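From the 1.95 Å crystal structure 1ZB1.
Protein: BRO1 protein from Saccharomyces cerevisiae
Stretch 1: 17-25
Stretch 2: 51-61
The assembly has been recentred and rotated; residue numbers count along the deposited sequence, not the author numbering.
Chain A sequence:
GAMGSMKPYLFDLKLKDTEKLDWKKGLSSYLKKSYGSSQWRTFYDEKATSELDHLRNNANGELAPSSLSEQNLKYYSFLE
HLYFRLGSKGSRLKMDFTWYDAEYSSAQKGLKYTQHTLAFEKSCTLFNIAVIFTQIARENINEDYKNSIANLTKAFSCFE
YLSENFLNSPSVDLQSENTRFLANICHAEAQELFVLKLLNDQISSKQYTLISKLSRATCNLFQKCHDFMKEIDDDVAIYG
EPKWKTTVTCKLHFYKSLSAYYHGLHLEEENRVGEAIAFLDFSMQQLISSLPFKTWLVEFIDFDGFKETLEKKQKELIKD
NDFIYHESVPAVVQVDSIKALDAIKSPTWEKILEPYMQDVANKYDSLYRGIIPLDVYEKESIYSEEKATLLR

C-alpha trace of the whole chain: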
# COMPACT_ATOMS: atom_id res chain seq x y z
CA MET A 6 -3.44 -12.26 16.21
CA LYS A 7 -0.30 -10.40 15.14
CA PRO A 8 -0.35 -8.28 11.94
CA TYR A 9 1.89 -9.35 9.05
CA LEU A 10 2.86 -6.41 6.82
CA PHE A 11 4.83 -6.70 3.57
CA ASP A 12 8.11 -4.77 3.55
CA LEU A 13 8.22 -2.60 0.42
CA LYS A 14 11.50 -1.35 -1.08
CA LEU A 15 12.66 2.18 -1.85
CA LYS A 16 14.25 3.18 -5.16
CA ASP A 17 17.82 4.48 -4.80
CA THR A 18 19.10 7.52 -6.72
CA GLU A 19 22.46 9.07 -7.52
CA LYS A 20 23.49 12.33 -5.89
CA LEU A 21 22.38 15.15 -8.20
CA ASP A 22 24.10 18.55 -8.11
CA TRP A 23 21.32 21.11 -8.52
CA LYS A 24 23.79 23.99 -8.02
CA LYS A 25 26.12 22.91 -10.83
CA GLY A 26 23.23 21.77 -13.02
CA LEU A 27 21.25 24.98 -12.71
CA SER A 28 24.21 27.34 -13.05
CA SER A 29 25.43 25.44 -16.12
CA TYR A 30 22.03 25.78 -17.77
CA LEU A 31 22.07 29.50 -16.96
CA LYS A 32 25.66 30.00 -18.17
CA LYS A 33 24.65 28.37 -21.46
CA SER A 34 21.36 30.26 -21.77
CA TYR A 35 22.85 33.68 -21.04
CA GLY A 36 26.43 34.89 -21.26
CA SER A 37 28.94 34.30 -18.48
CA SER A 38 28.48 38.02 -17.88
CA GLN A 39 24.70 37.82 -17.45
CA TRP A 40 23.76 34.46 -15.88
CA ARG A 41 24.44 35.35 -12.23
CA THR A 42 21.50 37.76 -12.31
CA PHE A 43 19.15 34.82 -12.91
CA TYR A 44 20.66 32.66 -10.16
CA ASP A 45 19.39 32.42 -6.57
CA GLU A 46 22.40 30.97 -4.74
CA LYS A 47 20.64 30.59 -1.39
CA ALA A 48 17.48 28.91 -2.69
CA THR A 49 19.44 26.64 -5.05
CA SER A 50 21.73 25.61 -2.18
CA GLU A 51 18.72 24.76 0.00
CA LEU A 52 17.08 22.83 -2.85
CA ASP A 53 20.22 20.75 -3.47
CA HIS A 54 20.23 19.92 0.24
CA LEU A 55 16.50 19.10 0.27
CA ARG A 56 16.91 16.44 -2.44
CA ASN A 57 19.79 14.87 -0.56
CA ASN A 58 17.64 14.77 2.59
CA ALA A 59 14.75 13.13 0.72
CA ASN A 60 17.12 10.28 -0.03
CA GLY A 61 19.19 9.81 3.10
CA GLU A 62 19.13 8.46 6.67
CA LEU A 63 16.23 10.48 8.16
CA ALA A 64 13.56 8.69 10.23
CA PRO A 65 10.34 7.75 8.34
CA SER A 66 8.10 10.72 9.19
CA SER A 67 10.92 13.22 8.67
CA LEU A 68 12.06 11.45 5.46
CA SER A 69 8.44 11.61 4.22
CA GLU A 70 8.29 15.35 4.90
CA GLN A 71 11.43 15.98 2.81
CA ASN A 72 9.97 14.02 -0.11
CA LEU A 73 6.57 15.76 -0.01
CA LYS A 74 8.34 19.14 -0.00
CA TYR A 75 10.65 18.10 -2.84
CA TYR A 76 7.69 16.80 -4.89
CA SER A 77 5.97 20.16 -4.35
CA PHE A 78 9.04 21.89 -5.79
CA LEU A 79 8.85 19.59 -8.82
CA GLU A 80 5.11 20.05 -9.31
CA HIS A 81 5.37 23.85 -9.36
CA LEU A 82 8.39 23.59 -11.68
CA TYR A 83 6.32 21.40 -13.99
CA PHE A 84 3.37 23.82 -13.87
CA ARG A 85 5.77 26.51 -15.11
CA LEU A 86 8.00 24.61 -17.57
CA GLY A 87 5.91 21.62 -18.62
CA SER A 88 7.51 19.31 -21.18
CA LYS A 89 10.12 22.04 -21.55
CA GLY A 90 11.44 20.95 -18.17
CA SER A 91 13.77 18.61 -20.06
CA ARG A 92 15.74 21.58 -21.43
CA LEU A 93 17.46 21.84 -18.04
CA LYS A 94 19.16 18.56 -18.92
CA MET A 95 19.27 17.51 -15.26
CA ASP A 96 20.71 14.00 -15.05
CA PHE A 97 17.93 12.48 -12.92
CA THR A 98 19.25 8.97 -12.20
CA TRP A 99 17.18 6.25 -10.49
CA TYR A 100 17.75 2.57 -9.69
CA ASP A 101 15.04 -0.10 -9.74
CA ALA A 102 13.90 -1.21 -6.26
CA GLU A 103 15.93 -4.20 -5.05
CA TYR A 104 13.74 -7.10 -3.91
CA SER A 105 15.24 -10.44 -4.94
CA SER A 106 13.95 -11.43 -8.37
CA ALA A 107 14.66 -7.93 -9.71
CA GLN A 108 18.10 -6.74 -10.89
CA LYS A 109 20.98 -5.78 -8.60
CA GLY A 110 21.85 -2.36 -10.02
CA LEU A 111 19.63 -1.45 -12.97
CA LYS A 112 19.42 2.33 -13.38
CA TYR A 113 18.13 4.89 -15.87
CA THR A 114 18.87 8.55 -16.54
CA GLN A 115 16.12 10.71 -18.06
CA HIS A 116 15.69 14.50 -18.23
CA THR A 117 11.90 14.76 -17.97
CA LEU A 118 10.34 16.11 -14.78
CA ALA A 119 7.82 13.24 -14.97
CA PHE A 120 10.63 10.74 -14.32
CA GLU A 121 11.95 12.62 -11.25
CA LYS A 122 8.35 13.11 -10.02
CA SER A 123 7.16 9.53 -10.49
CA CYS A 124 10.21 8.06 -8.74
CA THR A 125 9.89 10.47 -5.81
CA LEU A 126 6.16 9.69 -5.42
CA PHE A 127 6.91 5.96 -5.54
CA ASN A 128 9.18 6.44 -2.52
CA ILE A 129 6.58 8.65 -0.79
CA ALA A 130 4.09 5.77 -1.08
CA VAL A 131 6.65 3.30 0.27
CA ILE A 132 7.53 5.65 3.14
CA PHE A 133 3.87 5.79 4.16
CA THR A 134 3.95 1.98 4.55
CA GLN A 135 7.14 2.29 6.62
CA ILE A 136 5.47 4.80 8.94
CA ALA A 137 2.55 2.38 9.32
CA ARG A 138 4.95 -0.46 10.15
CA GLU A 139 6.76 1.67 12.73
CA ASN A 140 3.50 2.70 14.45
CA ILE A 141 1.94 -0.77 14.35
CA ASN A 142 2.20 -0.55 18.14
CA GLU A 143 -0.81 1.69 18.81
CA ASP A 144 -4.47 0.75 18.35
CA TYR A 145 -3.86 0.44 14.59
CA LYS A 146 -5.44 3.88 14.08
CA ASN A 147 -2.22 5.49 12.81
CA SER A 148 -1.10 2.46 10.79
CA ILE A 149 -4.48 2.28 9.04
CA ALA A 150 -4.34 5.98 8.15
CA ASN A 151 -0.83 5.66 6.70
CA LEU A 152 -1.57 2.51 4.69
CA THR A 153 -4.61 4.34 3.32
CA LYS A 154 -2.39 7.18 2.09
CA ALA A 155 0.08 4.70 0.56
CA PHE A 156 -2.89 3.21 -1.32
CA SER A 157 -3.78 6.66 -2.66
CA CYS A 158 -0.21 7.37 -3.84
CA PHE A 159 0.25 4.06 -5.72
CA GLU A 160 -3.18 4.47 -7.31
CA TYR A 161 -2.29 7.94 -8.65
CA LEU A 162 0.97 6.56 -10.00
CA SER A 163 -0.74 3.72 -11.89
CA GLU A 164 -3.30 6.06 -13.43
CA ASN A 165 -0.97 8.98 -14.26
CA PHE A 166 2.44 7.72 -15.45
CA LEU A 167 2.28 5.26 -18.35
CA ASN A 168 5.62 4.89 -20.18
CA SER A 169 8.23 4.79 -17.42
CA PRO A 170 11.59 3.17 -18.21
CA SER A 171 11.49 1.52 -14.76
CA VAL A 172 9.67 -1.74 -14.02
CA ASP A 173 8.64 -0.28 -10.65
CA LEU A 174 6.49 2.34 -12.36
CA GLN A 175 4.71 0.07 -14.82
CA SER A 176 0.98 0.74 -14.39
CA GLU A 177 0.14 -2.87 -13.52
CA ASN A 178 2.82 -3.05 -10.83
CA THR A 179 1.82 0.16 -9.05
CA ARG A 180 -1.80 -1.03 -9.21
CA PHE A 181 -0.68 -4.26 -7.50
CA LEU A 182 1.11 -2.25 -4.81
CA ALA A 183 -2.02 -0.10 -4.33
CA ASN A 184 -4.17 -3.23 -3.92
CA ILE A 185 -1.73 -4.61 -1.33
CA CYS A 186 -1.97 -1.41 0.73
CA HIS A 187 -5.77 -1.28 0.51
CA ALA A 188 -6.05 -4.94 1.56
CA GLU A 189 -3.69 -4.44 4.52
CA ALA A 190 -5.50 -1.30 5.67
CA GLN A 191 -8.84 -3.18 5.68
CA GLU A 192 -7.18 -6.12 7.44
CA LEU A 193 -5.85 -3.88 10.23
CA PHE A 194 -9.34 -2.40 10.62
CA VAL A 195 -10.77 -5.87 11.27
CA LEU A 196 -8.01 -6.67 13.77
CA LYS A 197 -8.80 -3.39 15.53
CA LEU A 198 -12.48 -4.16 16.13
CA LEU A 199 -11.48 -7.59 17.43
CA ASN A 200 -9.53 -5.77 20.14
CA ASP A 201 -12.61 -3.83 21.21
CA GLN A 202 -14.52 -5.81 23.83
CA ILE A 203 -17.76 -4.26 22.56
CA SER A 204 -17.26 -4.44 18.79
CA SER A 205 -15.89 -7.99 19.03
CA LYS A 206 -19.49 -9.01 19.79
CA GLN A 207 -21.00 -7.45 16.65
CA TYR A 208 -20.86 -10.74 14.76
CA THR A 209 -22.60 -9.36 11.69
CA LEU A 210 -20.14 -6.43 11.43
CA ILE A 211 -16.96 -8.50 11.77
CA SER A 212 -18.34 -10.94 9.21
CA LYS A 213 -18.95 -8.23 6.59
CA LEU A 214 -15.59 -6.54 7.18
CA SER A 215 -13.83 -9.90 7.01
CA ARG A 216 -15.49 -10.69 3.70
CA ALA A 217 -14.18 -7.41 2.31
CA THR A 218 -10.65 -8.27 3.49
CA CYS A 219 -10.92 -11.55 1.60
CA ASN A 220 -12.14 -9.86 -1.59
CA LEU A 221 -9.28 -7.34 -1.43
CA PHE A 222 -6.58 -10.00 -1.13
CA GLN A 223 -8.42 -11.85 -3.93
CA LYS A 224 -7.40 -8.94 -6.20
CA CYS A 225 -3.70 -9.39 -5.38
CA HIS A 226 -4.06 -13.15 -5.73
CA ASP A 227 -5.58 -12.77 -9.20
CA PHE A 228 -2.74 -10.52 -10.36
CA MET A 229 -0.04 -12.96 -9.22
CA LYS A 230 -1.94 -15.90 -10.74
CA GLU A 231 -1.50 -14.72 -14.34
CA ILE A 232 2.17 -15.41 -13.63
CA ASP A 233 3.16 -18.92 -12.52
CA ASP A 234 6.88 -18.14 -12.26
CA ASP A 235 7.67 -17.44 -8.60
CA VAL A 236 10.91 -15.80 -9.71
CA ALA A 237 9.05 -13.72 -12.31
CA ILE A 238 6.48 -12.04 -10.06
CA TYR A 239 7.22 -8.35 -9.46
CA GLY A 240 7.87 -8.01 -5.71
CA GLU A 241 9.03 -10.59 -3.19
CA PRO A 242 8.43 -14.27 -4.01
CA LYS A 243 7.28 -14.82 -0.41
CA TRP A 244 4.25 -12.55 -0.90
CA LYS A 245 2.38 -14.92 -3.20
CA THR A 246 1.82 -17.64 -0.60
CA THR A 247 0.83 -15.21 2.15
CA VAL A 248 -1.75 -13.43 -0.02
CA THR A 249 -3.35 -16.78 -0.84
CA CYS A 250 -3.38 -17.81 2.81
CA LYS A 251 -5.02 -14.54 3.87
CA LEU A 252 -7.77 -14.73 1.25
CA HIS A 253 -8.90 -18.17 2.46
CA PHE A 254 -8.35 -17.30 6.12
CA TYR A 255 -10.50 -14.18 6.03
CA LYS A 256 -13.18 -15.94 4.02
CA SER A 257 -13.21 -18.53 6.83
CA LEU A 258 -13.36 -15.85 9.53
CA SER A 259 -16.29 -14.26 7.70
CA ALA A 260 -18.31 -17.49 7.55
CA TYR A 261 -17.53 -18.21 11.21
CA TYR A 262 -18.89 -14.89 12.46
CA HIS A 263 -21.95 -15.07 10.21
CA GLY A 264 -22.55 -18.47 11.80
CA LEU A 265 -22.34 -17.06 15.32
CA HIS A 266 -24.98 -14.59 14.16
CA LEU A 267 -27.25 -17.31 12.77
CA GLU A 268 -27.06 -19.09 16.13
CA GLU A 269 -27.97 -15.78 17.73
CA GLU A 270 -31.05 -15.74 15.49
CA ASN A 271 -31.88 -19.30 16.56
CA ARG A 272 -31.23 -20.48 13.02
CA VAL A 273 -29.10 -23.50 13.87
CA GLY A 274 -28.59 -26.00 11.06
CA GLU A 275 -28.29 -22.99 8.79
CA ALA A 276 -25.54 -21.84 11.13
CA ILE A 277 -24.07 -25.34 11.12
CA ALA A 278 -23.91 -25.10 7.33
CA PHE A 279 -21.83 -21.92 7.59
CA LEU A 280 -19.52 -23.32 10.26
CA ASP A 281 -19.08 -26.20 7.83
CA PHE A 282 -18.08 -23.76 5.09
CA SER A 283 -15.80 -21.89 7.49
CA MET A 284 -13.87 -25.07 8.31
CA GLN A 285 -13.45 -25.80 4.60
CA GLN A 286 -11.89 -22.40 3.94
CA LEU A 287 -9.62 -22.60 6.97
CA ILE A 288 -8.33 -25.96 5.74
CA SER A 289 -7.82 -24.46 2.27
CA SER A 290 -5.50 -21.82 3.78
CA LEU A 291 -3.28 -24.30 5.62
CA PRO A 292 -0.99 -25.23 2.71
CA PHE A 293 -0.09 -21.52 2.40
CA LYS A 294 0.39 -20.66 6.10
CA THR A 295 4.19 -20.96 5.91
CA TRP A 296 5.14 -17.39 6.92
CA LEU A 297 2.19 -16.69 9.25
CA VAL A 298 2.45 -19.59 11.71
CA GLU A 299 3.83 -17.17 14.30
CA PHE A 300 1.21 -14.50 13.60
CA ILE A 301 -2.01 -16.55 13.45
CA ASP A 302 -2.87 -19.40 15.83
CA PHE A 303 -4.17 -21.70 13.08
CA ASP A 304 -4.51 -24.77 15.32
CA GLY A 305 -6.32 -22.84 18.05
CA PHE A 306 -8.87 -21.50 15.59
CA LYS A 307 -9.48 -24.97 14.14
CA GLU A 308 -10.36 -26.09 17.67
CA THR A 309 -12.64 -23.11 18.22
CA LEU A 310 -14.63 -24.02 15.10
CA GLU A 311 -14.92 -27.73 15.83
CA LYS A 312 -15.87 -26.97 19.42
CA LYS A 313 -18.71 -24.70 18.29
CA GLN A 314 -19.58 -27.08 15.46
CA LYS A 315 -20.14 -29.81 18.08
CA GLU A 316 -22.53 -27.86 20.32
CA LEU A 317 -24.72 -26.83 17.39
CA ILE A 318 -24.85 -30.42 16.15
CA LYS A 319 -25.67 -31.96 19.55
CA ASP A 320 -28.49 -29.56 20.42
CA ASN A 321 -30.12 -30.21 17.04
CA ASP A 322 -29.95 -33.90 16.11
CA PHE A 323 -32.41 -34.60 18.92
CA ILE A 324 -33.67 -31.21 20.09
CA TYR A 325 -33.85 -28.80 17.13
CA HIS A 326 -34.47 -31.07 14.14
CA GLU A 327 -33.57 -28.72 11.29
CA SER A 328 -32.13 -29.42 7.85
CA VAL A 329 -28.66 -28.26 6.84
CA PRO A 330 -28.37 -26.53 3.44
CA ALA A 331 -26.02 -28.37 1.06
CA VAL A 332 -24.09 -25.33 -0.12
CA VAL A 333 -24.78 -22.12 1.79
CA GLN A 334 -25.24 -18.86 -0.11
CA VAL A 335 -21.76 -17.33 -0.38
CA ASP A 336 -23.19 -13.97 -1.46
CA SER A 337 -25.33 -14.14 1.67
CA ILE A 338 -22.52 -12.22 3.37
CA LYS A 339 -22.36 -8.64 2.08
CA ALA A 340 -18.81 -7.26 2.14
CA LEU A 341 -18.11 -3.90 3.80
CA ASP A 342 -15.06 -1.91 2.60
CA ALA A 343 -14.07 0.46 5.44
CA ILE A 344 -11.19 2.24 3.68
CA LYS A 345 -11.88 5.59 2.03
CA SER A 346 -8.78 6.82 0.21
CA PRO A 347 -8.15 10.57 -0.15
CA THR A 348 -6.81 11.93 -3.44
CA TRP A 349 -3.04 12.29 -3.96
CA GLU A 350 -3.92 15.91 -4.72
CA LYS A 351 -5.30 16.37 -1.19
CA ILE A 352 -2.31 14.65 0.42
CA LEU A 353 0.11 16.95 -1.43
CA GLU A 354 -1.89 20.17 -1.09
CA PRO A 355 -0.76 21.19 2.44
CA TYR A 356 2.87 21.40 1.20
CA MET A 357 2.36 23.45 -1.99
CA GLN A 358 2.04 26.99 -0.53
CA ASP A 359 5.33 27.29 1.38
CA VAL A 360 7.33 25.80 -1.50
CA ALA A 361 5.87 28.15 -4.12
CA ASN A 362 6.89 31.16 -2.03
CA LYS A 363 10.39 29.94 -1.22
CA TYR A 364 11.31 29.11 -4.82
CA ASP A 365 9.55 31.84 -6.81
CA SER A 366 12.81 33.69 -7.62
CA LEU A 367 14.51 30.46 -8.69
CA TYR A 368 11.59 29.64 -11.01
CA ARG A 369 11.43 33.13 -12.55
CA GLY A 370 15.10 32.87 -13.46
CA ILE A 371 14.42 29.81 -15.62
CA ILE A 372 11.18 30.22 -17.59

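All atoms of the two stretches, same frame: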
# COMPACT_ATOMS: atom_id res chain seq x y z
N ASP A 17 16.65 3.66 -5.09
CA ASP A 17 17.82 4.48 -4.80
C ASP A 17 18.04 5.46 -5.95
O ASP A 17 17.53 5.26 -7.05
CB ASP A 17 19.08 3.62 -4.61
CG ASP A 17 18.98 2.70 -3.41
OD1 ASP A 17 18.28 3.05 -2.44
OD2 ASP A 17 19.62 1.62 -3.42
N THR A 18 18.81 6.52 -5.70
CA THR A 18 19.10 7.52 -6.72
C THR A 18 20.53 8.01 -6.54
O THR A 18 21.10 7.93 -5.46
CB THR A 18 18.16 8.74 -6.61
OG1 THR A 18 18.44 9.66 -7.68
CG2 THR A 18 18.37 9.47 -5.27
N GLU A 19 21.11 8.54 -7.61
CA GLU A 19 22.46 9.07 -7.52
C GLU A 19 22.41 10.52 -7.08
O GLU A 19 21.45 11.24 -7.38
CB GLU A 19 23.18 8.96 -8.87
CG GLU A 19 23.47 7.52 -9.26
CD GLU A 19 24.44 7.40 -10.42
OE1 GLU A 19 24.88 6.26 -10.69
OE2 GLU A 19 24.76 8.43 -11.05
N LYS A 20 23.43 10.95 -6.35
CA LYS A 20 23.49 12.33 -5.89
C LYS A 20 23.45 13.25 -7.11
O LYS A 20 24.21 13.08 -8.06
CB LYS A 20 24.78 12.54 -5.09
CG LYS A 20 25.27 13.98 -5.01
CD LYS A 20 24.26 14.92 -4.39
CE LYS A 20 24.82 16.35 -4.39
NZ LYS A 20 23.84 17.36 -3.92
N LEU A 21 22.53 14.21 -7.09
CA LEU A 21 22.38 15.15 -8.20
C LEU A 21 22.84 16.53 -7.71
O LEU A 21 22.46 16.96 -6.62
CB LEU A 21 20.92 15.21 -8.63
CG LEU A 21 20.51 16.03 -9.85
CD1 LEU A 21 20.85 15.25 -11.12
CD2 LEU A 21 19.01 16.30 -9.80
N ASP A 22 23.64 17.23 -8.51
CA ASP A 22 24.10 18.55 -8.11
C ASP A 22 23.23 19.64 -8.74
O ASP A 22 23.49 20.06 -9.87
CB ASP A 22 25.57 18.75 -8.51
CG ASP A 22 26.14 20.07 -8.00
OD1 ASP A 22 27.37 20.24 -8.04
OD2 ASP A 22 25.35 20.93 -7.55
N TRP A 23 22.21 20.08 -8.01
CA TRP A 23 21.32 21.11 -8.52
C TRP A 23 22.05 22.44 -8.74
O TRP A 23 21.73 23.18 -9.66
CB TRP A 23 20.13 21.34 -7.57
CG TRP A 23 18.89 20.55 -7.92
CD1 TRP A 23 18.40 19.46 -7.26
CD2 TRP A 23 17.98 20.81 -8.99
NE1 TRP A 23 17.23 19.03 -7.85
CE2 TRP A 23 16.95 19.84 -8.92
CE3 TRP A 23 17.92 21.78 -10.01
CZ2 TRP A 23 15.88 19.80 -9.83
CZ3 TRP A 23 16.86 21.74 -10.91
CH2 TRP A 23 15.86 20.76 -10.81
N LYS A 24 23.03 22.75 -7.89
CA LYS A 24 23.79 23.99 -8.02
C LYS A 24 24.54 24.01 -9.35
O LYS A 24 24.38 24.93 -10.16
CB LYS A 24 24.77 24.15 -6.86
CG LYS A 24 24.09 24.22 -5.50
CD LYS A 24 25.10 24.25 -4.35
CE LYS A 24 25.84 25.57 -4.28
NZ LYS A 24 26.79 25.62 -3.13
N LYS A 25 25.36 22.99 -9.59
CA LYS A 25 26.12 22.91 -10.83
C LYS A 25 25.20 22.79 -12.04
O LYS A 25 25.43 23.42 -13.07
CB LYS A 25 27.07 21.70 -10.78
CG LYS A 25 27.84 21.47 -12.07
CD LYS A 25 28.74 20.24 -11.96
CE LYS A 25 29.42 19.93 -13.28
NZ LYS A 25 30.24 18.68 -13.21
N GLU A 51 19.70 25.42 -0.86
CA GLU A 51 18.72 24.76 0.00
C GLU A 51 18.02 23.62 -0.74
O GLU A 51 17.77 22.56 -0.17
CB GLU A 51 17.70 25.78 0.52
CG GLU A 51 18.13 26.46 1.82
CD GLU A 51 17.46 27.80 2.06
OE1 GLU A 51 16.26 27.94 1.73
OE2 GLU A 51 18.12 28.71 2.60
N LEU A 52 17.73 23.84 -2.02
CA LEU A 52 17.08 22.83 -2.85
C LEU A 52 17.99 21.61 -3.01
O LEU A 52 17.53 20.48 -2.91
CB LEU A 52 16.77 23.40 -4.24
CG LEU A 52 16.40 22.37 -5.31
CD1 LEU A 52 15.00 21.81 -5.04
CD2 LEU A 52 16.45 23.03 -6.68
N ASP A 53 19.27 21.85 -3.29
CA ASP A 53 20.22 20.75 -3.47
C ASP A 53 20.27 19.92 -2.19
O ASP A 53 20.35 18.68 -2.23
CB ASP A 53 21.61 21.30 -3.79
CG ASP A 53 22.60 20.22 -4.17
OD1 ASP A 53 22.40 19.58 -5.23
OD2 ASP A 53 23.57 20.00 -3.41
N HIS A 54 20.20 20.60 -1.06
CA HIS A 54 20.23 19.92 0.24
C HIS A 54 18.93 19.14 0.48
O HIS A 54 18.95 18.01 0.98
CB HIS A 54 20.41 20.96 1.35
CG HIS A 54 20.88 20.38 2.65
ND1 HIS A 54 20.59 20.94 3.87
CD2 HIS A 54 21.65 19.29 2.91
CE1 HIS A 54 21.15 20.23 4.83
NE2 HIS A 54 21.80 19.22 4.27
N LEU A 55 17.81 19.74 0.10
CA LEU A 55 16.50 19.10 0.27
C LEU A 55 16.45 17.75 -0.44
O LEU A 55 15.99 16.77 0.13
CB LEU A 55 15.39 20.02 -0.26
CG LEU A 55 13.98 19.44 -0.30
CD1 LEU A 55 13.51 19.09 1.11
CD2 LEU A 55 13.03 20.46 -0.95
N ARG A 56 16.93 17.70 -1.69
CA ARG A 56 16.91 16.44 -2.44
C ARG A 56 17.79 15.40 -1.76
O ARG A 56 17.45 14.22 -1.71
CB ARG A 56 17.38 16.64 -3.88
CG ARG A 56 17.33 15.34 -4.73
CD ARG A 56 17.80 15.56 -6.18
NE ARG A 56 17.38 14.49 -7.08
CZ ARG A 56 17.97 13.30 -7.19
NH1 ARG A 56 19.03 13.00 -6.45
NH2 ARG A 56 17.50 12.41 -8.05
N ASN A 57 18.94 15.83 -1.24
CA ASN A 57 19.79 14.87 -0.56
C ASN A 57 19.08 14.34 0.68
O ASN A 57 19.14 13.14 0.97
CB ASN A 57 21.15 15.50 -0.20
CG ASN A 57 22.04 15.67 -1.42
OD1 ASN A 57 22.13 14.78 -2.26
ND2 ASN A 57 22.73 16.80 -1.50
N ASN A 58 18.36 15.21 1.39
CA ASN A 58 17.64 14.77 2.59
C ASN A 58 16.41 13.90 2.30
O ASN A 58 15.93 13.19 3.18
CB ASN A 58 17.25 15.96 3.46
CG ASN A 58 18.45 16.61 4.14
OD1 ASN A 58 19.48 15.95 4.34
ND2 ASN A 58 18.32 17.88 4.51
N ALA A 59 15.90 13.95 1.07
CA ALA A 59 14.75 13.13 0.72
C ALA A 59 15.24 11.73 0.36
O ALA A 59 14.45 10.81 0.14
CB ALA A 59 14.03 13.74 -0.48
N ASN A 60 16.56 11.56 0.34
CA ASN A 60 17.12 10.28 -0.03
C ASN A 60 18.23 9.78 0.89
O ASN A 60 19.09 9.00 0.47
CB ASN A 60 17.61 10.37 -1.48
CG ASN A 60 16.46 10.54 -2.46
OD1 ASN A 60 15.73 9.58 -2.74
ND2 ASN A 60 16.27 11.75 -2.96
N GLY A 61 18.17 10.21 2.15
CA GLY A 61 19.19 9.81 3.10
C GLY A 61 18.72 9.00 4.30
O GLY A 61 17.75 8.24 4.22
O HOH W 1 20.73 14.52 -4.78
O HOH W 2 20.70 17.41 -4.62
O HOH W 3 26.04 21.31 -4.51

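This is a predominantly polar contact in which an extended segment, turning into a helix at Trp 23, is held along one side of a second helix by two charged side chains, Arg 56 and Asp 53, with a small apolar patch beside them. The two segments run in opposite senses: Thr 18 lies nearest Asn 60, Lys 20 nearest Asn 57, and Trp 23 nearest Asp 53, where the CA atoms of Trp 23 and Asp 53 come within 5.2 Å. Together they bury 579 Å².

Arg 56 reads the extended segment. Its side chain is fully stretched through chi3, which carries the guanidinium out to the loop. Arg 56 NH2 donates to Thr 18 OG1 at 2.9 Å, near the guanidinium plane, and Arg 56 NH1 donates to the carbonyl, Glu 19 O, at 3.1 Å. Leu 21 CB covers one face of the group, 3.6 Å from Arg 56 NH1, so the flat cation is bonded to polar atoms while its face rests on carbon. Water 1 extends the pattern, accepting from Arg 56 NH1 (2.8 Å) and from Leu 21 N (2.9 Å) and donating to Asn 57 OD1 (2.9 Å). Thr 18 also uses its methyl, with Thr 18 CG2 3.6 Å from Asn 60 CG.

Asp 53 performs the complementary task at the start of the first stretch's helix. Asp 53 OD1 accepts from Trp 23 N at 2.8 Å, a backbone amide in the first turn. Lys 20 points its CB away, yet its long chain curls back so that Lys 20 NZ forms a salt bridge with Asp 53 OD2 at 2.7 Å. Lys 20 NZ also donates to Leu 21 O at 3.1 Å, so it bonds to both the carboxylate and the carbonyl, two acceptors whose atoms Asp 53 OD1 and Leu 21 O lie 3.0 Å apart. Asp 22 is the N-cap, with Asp 22 OD2 accepting from Lys 25 N at 2.9 Å. It brings a second negative charge close, with Asp 22 OD2 4.0 Å from Asp 53 OD1; water 3 donates to Asp 22 OD2 (3.1 Å) and Asp 53 OD2 (3.0 Å), linking the two carboxylates.

The apolar part centres on Trp 23. Leu 52 CD2 sits over one face of the indole, 3.6 Å from Trp 23 CD2, a CH-pi contact, while Arg 56 CD lies at the ring edge, 3.9 Å from Trp 23 NE1. Leu 52, Asp 53 and Arg 56 thus supply the helix's apolar, acidic and basic contacts within little more than one turn.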